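Maltose-binding protein MalE1 (Thermotoga maritima, PDB 6DTU) binds maltotetraose in a glycan pocket and, like other bacterial solute-binding proteins, probably hands maltose-type sugars on to a membrane transporter. Local coordinates at residues E154-A159 with G229-K234; P300-R305 with G320-A325; I241-A246 with N315-G320; P249-E252 with P256-P259. All blocks are in the same frame, centred on the assembly; numbering follows the deposited sequence.

Contact 1. Residues E154-A159 with G229-K234. With GLC (alpha-D-glucopyranose), chain C; GLC (alpha-D-glucopyranose), chain B; GLC (alpha-D-glucopyranose), chain D.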
# COMPACT_ATOMS: atom_id res chain seq x y z
N GLU A 154 7.03 10.16 -4.48
CA GLU A 154 6.88 9.10 -3.49
C GLU A 154 7.18 7.77 -4.17
O GLU A 154 6.45 7.35 -5.07
CB GLU A 154 5.46 9.14 -2.93
CG GLU A 154 5.31 8.50 -1.58
CD GLU A 154 3.93 8.74 -0.96
OE1 GLU A 154 3.19 9.66 -1.40
OE2 GLU A 154 3.60 7.99 -0.02
N PHE A 155 8.25 7.11 -3.72
CA PHE A 155 8.74 5.90 -4.39
C PHE A 155 7.65 4.84 -4.57
O PHE A 155 7.59 4.18 -5.62
CB PHE A 155 9.91 5.34 -3.58
CG PHE A 155 10.34 3.94 -3.99
CD1 PHE A 155 10.66 3.65 -5.30
CD2 PHE A 155 10.51 2.96 -3.03
CE1 PHE A 155 11.07 2.39 -5.66
CE2 PHE A 155 10.93 1.68 -3.38
CZ PHE A 155 11.22 1.40 -4.70
N TYR A 156 6.81 4.65 -3.56
CA TYR A 156 5.78 3.62 -3.66
C TYR A 156 4.92 3.79 -4.92
O TYR A 156 4.56 2.80 -5.59
CB TYR A 156 4.93 3.62 -2.39
CG TYR A 156 3.81 2.60 -2.40
CD1 TYR A 156 4.00 1.30 -1.92
CD2 TYR A 156 2.56 2.93 -2.91
CE1 TYR A 156 2.96 0.35 -1.95
CE2 TYR A 156 1.52 1.99 -2.92
CZ TYR A 156 1.74 0.72 -2.45
OH TYR A 156 0.72 -0.18 -2.48
N TYR A 157 4.62 5.03 -5.29
CA TYR A 157 3.76 5.30 -6.44
C TYR A 157 4.51 5.34 -7.77
O TYR A 157 3.88 5.17 -8.83
CB TYR A 157 2.98 6.61 -6.22
CG TYR A 157 2.03 6.45 -5.07
CD1 TYR A 157 0.73 5.99 -5.28
CD2 TYR A 157 2.43 6.70 -3.76
CE1 TYR A 157 -0.14 5.77 -4.22
CE2 TYR A 157 1.57 6.50 -2.71
CZ TYR A 157 0.28 6.05 -2.95
OH TYR A 157 -0.58 5.84 -1.92
N ILE A 158 5.83 5.55 -7.76
CA ILE A 158 6.63 5.52 -8.98
C ILE A 158 7.21 4.13 -9.22
O ILE A 158 7.67 3.83 -10.33
CB ILE A 158 7.73 6.59 -8.86
CG1 ILE A 158 7.12 7.96 -8.54
CG2 ILE A 158 8.59 6.70 -10.13
CD1 ILE A 158 6.05 8.39 -9.50
N ALA A 159 7.19 3.26 -8.21
CA ALA A 159 7.66 1.89 -8.39
C ALA A 159 7.11 1.18 -9.63
O ALA A 159 7.89 0.42 -10.24
CB ALA A 159 7.40 1.07 -7.12
N GLY A 229 -4.57 3.23 -5.07
CA GLY A 229 -4.96 1.90 -4.69
C GLY A 229 -6.40 1.76 -4.25
O GLY A 229 -7.15 2.73 -4.14
N PRO A 230 -6.79 0.52 -3.94
CA PRO A 230 -8.20 0.24 -3.66
C PRO A 230 -8.69 0.84 -2.35
O PRO A 230 -9.91 0.95 -2.15
CB PRO A 230 -8.26 -1.30 -3.68
CG PRO A 230 -6.86 -1.71 -3.27
CD PRO A 230 -5.95 -0.68 -3.90
N TRP A 231 -7.78 1.19 -1.45
CA TRP A 231 -8.14 1.91 -0.23
C TRP A 231 -8.81 3.24 -0.52
O TRP A 231 -9.44 3.80 0.38
CB TRP A 231 -6.88 2.18 0.59
CG TRP A 231 -5.78 2.88 -0.18
CD1 TRP A 231 -5.67 4.22 -0.41
CD2 TRP A 231 -4.65 2.27 -0.82
NE1 TRP A 231 -4.55 4.48 -1.15
CE2 TRP A 231 -3.90 3.30 -1.42
CE3 TRP A 231 -4.21 0.95 -0.96
CZ2 TRP A 231 -2.72 3.06 -2.15
CZ3 TRP A 231 -3.04 0.71 -1.67
CH2 TRP A 231 -2.32 1.76 -2.27
N ALA A 232 -8.69 3.78 -1.73
CA ALA A 232 -9.21 5.11 -2.02
C ALA A 232 -10.61 5.10 -2.61
O ALA A 232 -11.25 6.16 -2.65
CB ALA A 232 -8.25 5.84 -2.97
N ILE A 233 -11.13 3.94 -3.00
CA ILE A 233 -12.29 3.83 -3.87
C ILE A 233 -13.59 4.14 -3.14
O ILE A 233 -14.49 4.79 -3.70
CB ILE A 233 -12.30 2.43 -4.48
CG1 ILE A 233 -11.23 2.33 -5.56
CG2 ILE A 233 -13.71 2.03 -4.92
CD1 ILE A 233 -11.40 3.29 -6.65
N LYS A 234 -13.75 3.66 -1.90
CA LYS A 234 -15.01 3.89 -1.20
C LYS A 234 -15.29 5.37 -1.04
O LYS A 234 -16.41 5.83 -1.26
CB LYS A 234 -15.00 3.22 0.18
CG LYS A 234 -16.35 3.35 0.87
CD LYS A 234 -16.39 2.64 2.21
CE LYS A 234 -17.82 2.49 2.72
NZ LYS A 234 -18.55 3.78 2.83
C1 GLC C . -0.94 2.81 0.87
C2 GLC C . -0.39 1.44 0.89
C3 GLC C . 0.81 1.36 1.72
C4 GLC C . 1.88 2.33 1.23
C5 GLC C . 1.34 3.79 1.15
C6 GLC C . 2.23 4.67 0.45
O2 GLC C . -1.39 0.58 1.51
O3 GLC C . 1.42 0.02 1.63
O4 GLC C . 2.99 2.36 2.19
O5 GLC C . 0.06 3.72 0.31
O6 GLC C . 1.82 6.01 0.70
C1 GLC B . 4.18 1.76 1.79
C2 GLC B . 4.72 0.97 2.91
C3 GLC B . 5.06 1.83 4.09
C4 GLC B . 6.05 2.87 3.75
C5 GLC B . 5.55 3.75 2.59
C6 GLC B . 6.53 4.65 2.13
O2 GLC B . 3.72 -0.00 3.32
O3 GLC B . 5.57 0.99 5.17
O4 GLC B . 6.24 3.70 4.93
O5 GLC B . 5.15 2.81 1.41
O6 GLC B . 5.96 5.44 1.12
C1 GLC D . -4.70 4.83 3.90
C2 GLC D . -4.62 3.38 3.63
C3 GLC D . -3.23 2.93 3.44
C4 GLC D . -2.57 3.68 2.34
C5 GLC D . -2.55 5.20 2.66
C6 GLC D . -2.13 6.00 1.60
O1 GLC D . -4.10 5.12 5.12
O2 GLC D . -5.23 2.70 4.78
O3 GLC D . -3.30 1.49 3.13
O4 GLC D . -1.20 3.22 2.18
O5 GLC D . -4.02 5.58 2.86
O6 GLC D . -2.01 7.35 2.07
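The O6 hydroxyl of the chain C glucose donates to Glu154 OE2 (2.8 Å), holding that sugar where Tyr156 and Tyr157 meet Trp231. The glucose lies with its C4 over the centre of the Tyr156 ring, 3.8 Å above the plane, and its C1 over the rim of the indole. C4 of the chain D glucose sits over the same indole face, which thus carries two consecutive sugars, consistent with CH-pi contacts. Each tyrosine and the indole come toward each other from opposite directions: Tyr156 OH comes up at the indole edge, 3.6 Å from Trp231 CH2, and Tyr157 OH is 3.5 Å from Trp231 CZ2. Tyr157 OH also lies 3.1 Å from the ring oxygen O5 of the chain C glucose. Behind the indole, Gly229 CA lies 3.4 Å from the ring plane, toward the rim, where any CB would collide with Trp231 CH2. Replacing Trp231 by an alanine would probably strip both sugars of their apolar floor and open a gap beside the two tyrosine hydroxyls. Helix 155-164 and the turn leading into helix 233-238 come in from opposite directions and floor the same side of the sugar, while Tyr156 packs on Trp341 of helix 341-352.

Contact 2. Residues P300-R305 with G320-A325. With GLC (alpha-D-glucopyranose), chain D.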
# COMPACT_ATOMS: atom_id res chain seq x y z
N PRO A 300 -12.87 -1.71 1.01
CA PRO A 300 -12.81 -2.72 -0.07
C PRO A 300 -11.47 -2.77 -0.80
O PRO A 300 -11.13 -1.88 -1.59
CB PRO A 300 -13.97 -2.32 -1.00
CG PRO A 300 -14.12 -0.86 -0.79
CD PRO A 300 -13.80 -0.60 0.66
N ARG A 301 -10.73 -3.85 -0.56
CA ARG A 301 -9.49 -4.15 -1.29
C ARG A 301 -9.62 -5.55 -1.93
O ARG A 301 -10.68 -5.84 -2.50
CB ARG A 301 -8.27 -3.99 -0.36
CG ARG A 301 -8.32 -2.65 0.37
CD ARG A 301 -7.13 -2.36 1.26
NE ARG A 301 -7.42 -1.27 2.20
CZ ARG A 301 -6.52 -0.47 2.76
NH1 ARG A 301 -5.21 -0.57 2.45
NH2 ARG A 301 -6.95 0.44 3.64
N LEU A 302 -8.60 -6.42 -1.83
CA LEU A 302 -8.68 -7.76 -2.42
C LEU A 302 -8.63 -8.78 -1.27
O LEU A 302 -7.53 -9.09 -0.79
CB LEU A 302 -7.54 -7.99 -3.42
CG LEU A 302 -7.44 -7.01 -4.60
CD1 LEU A 302 -6.21 -7.26 -5.46
CD2 LEU A 302 -8.67 -7.05 -5.45
N PRO A 303 -9.76 -9.34 -0.82
CA PRO A 303 -9.75 -10.13 0.43
C PRO A 303 -8.77 -11.29 0.44
O PRO A 303 -8.62 -12.02 -0.54
CB PRO A 303 -11.20 -10.60 0.56
CG PRO A 303 -11.99 -9.46 -0.09
CD PRO A 303 -11.13 -9.04 -1.27
N SER A 304 -8.09 -11.45 1.59
CA SER A 304 -7.12 -12.54 1.79
C SER A 304 -7.74 -13.83 2.28
O SER A 304 -7.10 -14.88 2.18
CB SER A 304 -5.99 -12.10 2.72
OG SER A 304 -5.20 -11.10 2.11
N ARG A 305 -8.96 -13.79 2.81
CA ARG A 305 -9.62 -15.01 3.23
C ARG A 305 -10.30 -15.54 1.97
O ARG A 305 -11.03 -14.81 1.30
CB ARG A 305 -10.66 -14.68 4.30
CG ARG A 305 -11.35 -15.93 4.82
CD ARG A 305 -12.23 -15.76 6.04
NE ARG A 305 -13.06 -16.94 6.04
CZ ARG A 305 -13.16 -17.83 7.01
NH1 ARG A 305 -12.51 -17.68 8.17
NH2 ARG A 305 -13.93 -18.87 6.82
N GLY A 320 -10.45 -5.12 -11.63
CA GLY A 320 -9.44 -4.17 -12.10
C GLY A 320 -8.16 -4.19 -11.27
O GLY A 320 -7.05 -4.20 -11.81
N PHE A 321 -8.30 -4.18 -9.94
CA PHE A 321 -7.10 -4.21 -9.12
C PHE A 321 -6.37 -5.55 -9.22
O PHE A 321 -5.14 -5.58 -9.15
CB PHE A 321 -7.43 -3.85 -7.66
CG PHE A 321 -7.73 -2.39 -7.45
CD1 PHE A 321 -6.75 -1.42 -7.60
CD2 PHE A 321 -9.02 -1.97 -7.14
CE1 PHE A 321 -7.03 -0.08 -7.43
CE2 PHE A 321 -9.31 -0.63 -6.98
CZ PHE A 321 -8.32 0.31 -7.12
N THR A 322 -7.11 -6.65 -9.40
CA THR A 322 -6.49 -7.95 -9.59
C THR A 322 -5.66 -7.97 -10.87
O THR A 322 -4.54 -8.47 -10.88
CB THR A 322 -7.59 -9.02 -9.59
OG1 THR A 322 -8.23 -9.04 -8.31
CG2 THR A 322 -7.03 -10.40 -9.85
N LEU A 323 -6.20 -7.42 -11.96
CA LEU A 323 -5.43 -7.30 -13.20
C LEU A 323 -4.14 -6.52 -12.98
O LEU A 323 -3.09 -6.87 -13.53
CB LEU A 323 -6.27 -6.63 -14.28
CG LEU A 323 -7.38 -7.46 -14.93
CD1 LEU A 323 -8.12 -6.64 -15.97
CD2 LEU A 323 -6.82 -8.74 -15.55
N SER A 324 -4.20 -5.44 -12.20
CA SER A 324 -3.00 -4.65 -11.95
C SER A 324 -2.02 -5.43 -11.10
O SER A 324 -0.82 -5.47 -11.41
CB SER A 324 -3.38 -3.31 -11.30
OG SER A 324 -2.23 -2.48 -11.14
N ALA A 325 -2.52 -6.09 -10.04
CA ALA A 325 -1.66 -6.85 -9.15
C ALA A 325 -1.03 -8.06 -9.83
O ALA A 325 0.02 -8.53 -9.38
CB ALA A 325 -2.46 -7.33 -7.94
C1 GLC D . -4.70 4.83 3.90
C2 GLC D . -4.62 3.38 3.63
C3 GLC D . -3.23 2.93 3.44
C4 GLC D . -2.57 3.68 2.34
C5 GLC D . -2.55 5.20 2.66
C6 GLC D . -2.13 6.00 1.60
O1 GLC D . -4.10 5.12 5.12
O2 GLC D . -5.23 2.70 4.78
O3 GLC D . -3.30 1.49 3.13
O4 GLC D . -1.20 3.22 2.18
O5 GLC D . -4.02 5.58 2.86
O6 GLC D . -2.01 7.35 2.07
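Leu302 points toward helix 316-326 and meets Phe321, Thr322 and Ala325 there. Its CB starts out from strand 302-303 toward the helix, and CG, anti to the carbonyl carbon (chi1 -58°), carries on in that direction, so the contact is made by the two methyls at the end of the branch. CD2 lies 3.5 Å from Thr322 OG1 and 4.1 Å from Phe321 CB. CD1 is 3.9 Å from Thr322 OG1 and 4.5 Å from Ala325 CB, which places the fork across one turn of the helix. The polar partner of Thr322 OG1 is Val318 O, one turn back, so this hydroxyl is tied to its own helix and meets both leucine methyls as a packing surface. Phe321 offers only its CB here; its ring runs away from Leu302 to pack on Pro230.

One residue earlier the chain does something quite different. Arg301 extends into the glycan pocket and grips the chain D glucose in a two-pronged fashion: NH1 donates to O3 (2.9 Å, 161°) and NH2 to O2 (3.1 Å, 166°), with O2 in the guanidinium plane. Salt bridges to Glu109 and Asp299 are likely to keep the guanidinium turned this way. Strand 302-303 lies antiparallel to strand 100-109, with Leu302 backbone-bonded to Met108, and the side chains of Leu302 and Ala325 both touch Met108, so strand 100-109 and helix 316-326 meet around Leu302.

Contact 3. Residues I241-A246 with N315-G320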
# COMPACT_ATOMS: atom_id res chain seq x y z
N ILE A 241 -18.39 9.92 -7.59
CA ILE A 241 -17.56 9.83 -8.78
C ILE A 241 -17.91 8.56 -9.54
O ILE A 241 -17.95 7.47 -8.96
CB ILE A 241 -16.06 9.84 -8.41
CG1 ILE A 241 -15.73 11.09 -7.60
CG2 ILE A 241 -15.18 9.75 -9.67
CD1 ILE A 241 -15.95 12.38 -8.38
N ASP A 242 -18.14 8.69 -10.85
CA ASP A 242 -18.33 7.55 -11.73
C ASP A 242 -16.95 7.12 -12.23
O ASP A 242 -16.50 7.50 -13.31
CB ASP A 242 -19.26 7.95 -12.88
CG ASP A 242 -19.62 6.80 -13.79
OD1 ASP A 242 -19.32 5.64 -13.46
OD2 ASP A 242 -20.24 7.06 -14.85
N TYR A 243 -16.28 6.32 -11.41
CA TYR A 243 -14.90 5.92 -11.67
C TYR A 243 -14.82 4.51 -12.24
O TYR A 243 -15.72 3.67 -12.07
CB TYR A 243 -14.09 5.96 -10.36
CG TYR A 243 -14.56 4.91 -9.41
CD1 TYR A 243 -13.98 3.65 -9.38
CD2 TYR A 243 -15.65 5.14 -8.58
CE1 TYR A 243 -14.45 2.66 -8.54
CE2 TYR A 243 -16.11 4.18 -7.73
CZ TYR A 243 -15.52 2.94 -7.71
OH TYR A 243 -16.01 1.97 -6.87
N GLY A 244 -13.70 4.24 -12.92
CA GLY A 244 -13.32 2.90 -13.29
C GLY A 244 -11.92 2.59 -12.77
O GLY A 244 -11.19 3.48 -12.32
N VAL A 245 -11.58 1.30 -12.80
CA VAL A 245 -10.26 0.81 -12.41
C VAL A 245 -9.69 -0.01 -13.56
O VAL A 245 -10.37 -0.89 -14.10
CB VAL A 245 -10.30 -0.02 -11.12
CG1 VAL A 245 -8.88 -0.48 -10.73
CG2 VAL A 245 -10.97 0.76 -9.98
N ALA A 246 -8.45 0.27 -13.93
CA ALA A 246 -7.77 -0.43 -15.02
C ALA A 246 -6.30 -0.56 -14.66
O ALA A 246 -5.78 0.21 -13.84
CB ALA A 246 -7.91 0.36 -16.32
N ASN A 315 -16.81 -8.28 -8.71
CA ASN A 315 -16.90 -6.83 -8.65
C ASN A 315 -15.93 -6.20 -9.63
O ASN A 315 -14.74 -6.54 -9.62
CB ASN A 315 -16.62 -6.32 -7.23
CG ASN A 315 -16.91 -4.82 -7.06
OD1 ASN A 315 -16.33 -3.97 -7.74
ND2 ASN A 315 -17.82 -4.51 -6.15
N PRO A 316 -16.38 -5.28 -10.50
CA PRO A 316 -15.44 -4.70 -11.48
C PRO A 316 -14.22 -4.03 -10.87
O PRO A 316 -13.16 -3.99 -11.52
CB PRO A 316 -16.31 -3.69 -12.26
CG PRO A 316 -17.55 -3.53 -11.48
CD PRO A 316 -17.75 -4.79 -10.67
N ASP A 317 -14.32 -3.49 -9.64
CA ASP A 317 -13.14 -2.92 -8.99
C ASP A 317 -12.18 -4.00 -8.54
O ASP A 317 -10.96 -3.84 -8.66
CB ASP A 317 -13.56 -2.04 -7.81
CG ASP A 317 -14.42 -0.86 -8.20
OD1 ASP A 317 -14.45 -0.50 -9.40
OD2 ASP A 317 -15.07 -0.29 -7.29
N VAL A 318 -12.70 -5.09 -7.98
CA VAL A 318 -11.87 -6.24 -7.65
C VAL A 318 -11.19 -6.78 -8.90
O VAL A 318 -10.00 -7.11 -8.89
CB VAL A 318 -12.73 -7.32 -6.95
CG1 VAL A 318 -11.95 -8.60 -6.79
CG2 VAL A 318 -13.24 -6.80 -5.60
N VAL A 319 -11.93 -6.88 -10.00
CA VAL A 319 -11.34 -7.36 -11.24
C VAL A 319 -10.22 -6.43 -11.71
O VAL A 319 -9.14 -6.89 -12.09
CB VAL A 319 -12.44 -7.57 -12.30
CG1 VAL A 319 -11.84 -7.87 -13.68
CG2 VAL A 319 -13.35 -8.70 -11.86
N GLY A 320 -10.45 -5.12 -11.63
CA GLY A 320 -9.44 -4.17 -12.10
C GLY A 320 -8.16 -4.19 -11.27
O GLY A 320 -7.05 -4.20 -11.81
O HOH W 1 -13.76 -0.78 -12.16
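Tyr243 opens the contact by laying the edge of its ring against Asp317. Its CG sits between the backbone N and the carbonyl carbon (chi1 67°), which brings the hydroxyl round toward the helix. OH donates to Asp317 OD2 at 2.5 Å, a length so short that its exact value is doubtful; ring and carboxylate planes are 37° apart. The other carboxylate oxygen, OD1, lies 3.3 Å from Tyr243 CE1. Further along, Val245 N donates to a water that in turn donates to Asp317 OD1 (2.9 Å). The valine side chain straddles the helix surface: CG2 faces Asp317 OD1 at 3.7 Å and CG1 faces Gly320 C at 3.8 Å. Strand and helix axes come within 7.2 Å, and a CB on Gly320 would clash with Val245 O. A phenylalanine in place of Tyr243 would probably leave Asp317 OD2 without its donor and the carboxylate freer to turn. Asp317 sits in the first turn of helix 316-326, where Asn315 OD1 caps its backbone N (2.8 Å). The helix N-terminus probably favours a negative charge on Asp317, whose two oxygens, one apparently bound directly, the other through water, join edge strand 243-246 to that helix end.

Contact 4. Residues P249-E252 with P256-P259; sequences PDLE and PARP
The irregular connection between strand 243-246 and strand 260-268 doubles back on itself here, bringing Asp250 and Leu251 against Pro256 and Ala257. The two backbones come closest at Asp250 and Pro256, whose CA atoms are 4.3 Å apart. Asp250 has its CG beside the backbone N (chi1 -71°), and the carboxylate then swings across the gap until OD1 rests 3.4 Å from Pro256 CA, with the proline CB nearly as near. The same oxygen takes a bond from a water at 2.8 Å, and that water accepts from Ala257 N at 3.0 Å. A single water therefore relays between the carboxylate and a backbone N-H that is not reached directly.

Beyond this polar bridge the contact turns apolar. Leu251 leads its branch toward Ala257, with CD2 4.0 Å from the alanine CB and CG 4.1 Å from Ala257 N, while Pro249 O looks onto the same methyl at a looser distance. Phe161 and Pro160 of helix 155-164 cover Leu251 and Ala257, and Met127 touches Pro249 and Leu251; Asp250 is further held by backbone bonds to Lys125 and Met127. The strands on either side of this turnback belong to different sheets, so it forms part of a crossing between them, as expected of solute-binding proteins, in which the chain passes between two lobes several times.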
# COMPACT_ATOMS: atom_id res chain seq x y z
N PRO A 249 -1.38 2.06 -17.65
CA PRO A 249 -1.07 1.85 -19.06
C PRO A 249 0.36 1.37 -19.24
O PRO A 249 1.25 1.71 -18.45
CB PRO A 249 -1.28 3.24 -19.66
CG PRO A 249 -2.30 3.90 -18.74
CD PRO A 249 -1.94 3.39 -17.38
N ASP A 250 0.57 0.51 -20.25
CA ASP A 250 1.90 -0.01 -20.53
C ASP A 250 2.87 1.15 -20.73
O ASP A 250 2.54 2.15 -21.37
CB ASP A 250 1.90 -0.87 -21.79
CG ASP A 250 1.18 -2.20 -21.62
OD1 ASP A 250 1.09 -2.74 -20.49
OD2 ASP A 250 0.68 -2.72 -22.64
N LEU A 251 4.08 1.00 -20.18
CA LEU A 251 5.06 2.08 -20.26
C LEU A 251 5.49 2.32 -21.70
O LEU A 251 5.74 3.47 -22.11
CB LEU A 251 6.27 1.75 -19.39
CG LEU A 251 5.89 1.22 -18.01
CD1 LEU A 251 7.17 0.95 -17.24
CD2 LEU A 251 4.99 2.23 -17.30
N GLU A 252 5.61 1.25 -22.46
CA GLU A 252 5.85 1.28 -23.89
C GLU A 252 5.44 -0.07 -24.44
O GLU A 252 5.05 -0.96 -23.66
CB GLU A 252 7.33 1.61 -24.22
CG GLU A 252 8.36 0.59 -23.75
CD GLU A 252 9.77 0.97 -24.19
OE1 GLU A 252 10.38 1.86 -23.57
OE2 GLU A 252 10.26 0.37 -25.17
N PRO A 256 4.86 -3.78 -19.53
CA PRO A 256 3.81 -3.36 -18.59
C PRO A 256 4.39 -2.72 -17.34
O PRO A 256 5.51 -3.00 -16.92
CB PRO A 256 3.07 -4.65 -18.26
CG PRO A 256 4.06 -5.74 -18.52
CD PRO A 256 4.96 -5.25 -19.62
N ALA A 257 3.57 -1.86 -16.74
CA ALA A 257 3.89 -1.36 -15.41
C ALA A 257 3.79 -2.51 -14.42
O ALA A 257 2.99 -3.41 -14.58
CB ALA A 257 2.88 -0.29 -14.99
N ARG A 258 4.63 -2.47 -13.37
CA ARG A 258 4.66 -3.54 -12.37
C ARG A 258 4.63 -2.93 -10.98
O ARG A 258 5.69 -2.66 -10.39
CB ARG A 258 5.87 -4.45 -12.58
CG ARG A 258 5.90 -5.10 -13.97
CD ARG A 258 7.09 -6.02 -14.16
NE ARG A 258 6.97 -6.77 -15.41
CZ ARG A 258 6.17 -7.81 -15.57
NH1 ARG A 258 5.41 -8.24 -14.57
NH2 ARG A 258 6.12 -8.44 -16.73
N PRO A 259 3.44 -2.73 -10.41
CA PRO A 259 3.33 -2.09 -9.09
C PRO A 259 3.76 -3.01 -7.95
O PRO A 259 3.81 -4.23 -8.07
CB PRO A 259 1.82 -1.80 -8.99
CG PRO A 259 1.18 -2.89 -9.82
CD PRO A 259 2.12 -3.08 -10.97
O HOH W 2 0.73 -2.09 -17.78

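Followed from the N terminus, the chain first closes on itself at contact 1, where residues 229-234 return to helix 155-164 around the bound sugar. Contact 3 opens at strand 243-246 and spans a long excursion before helix 316-326 comes back to that strand. Within it the short turn of contact 4 opens and closes. Contact 2 starts there too, at residues 300-305, but ends beyond, so contacts 2 and 3 cross and share Gly320. Helix 316-326 thereby ties strand 243-246 of the four-stranded sheet to strand 302-303 of the larger sheet. Pro230 packs on Phe321, and beside the chain D glucose Trp231 packs on Arg301, joining contacts 1 and 2; Ile233 reaches Tyr243 and Asp317 of contact 3.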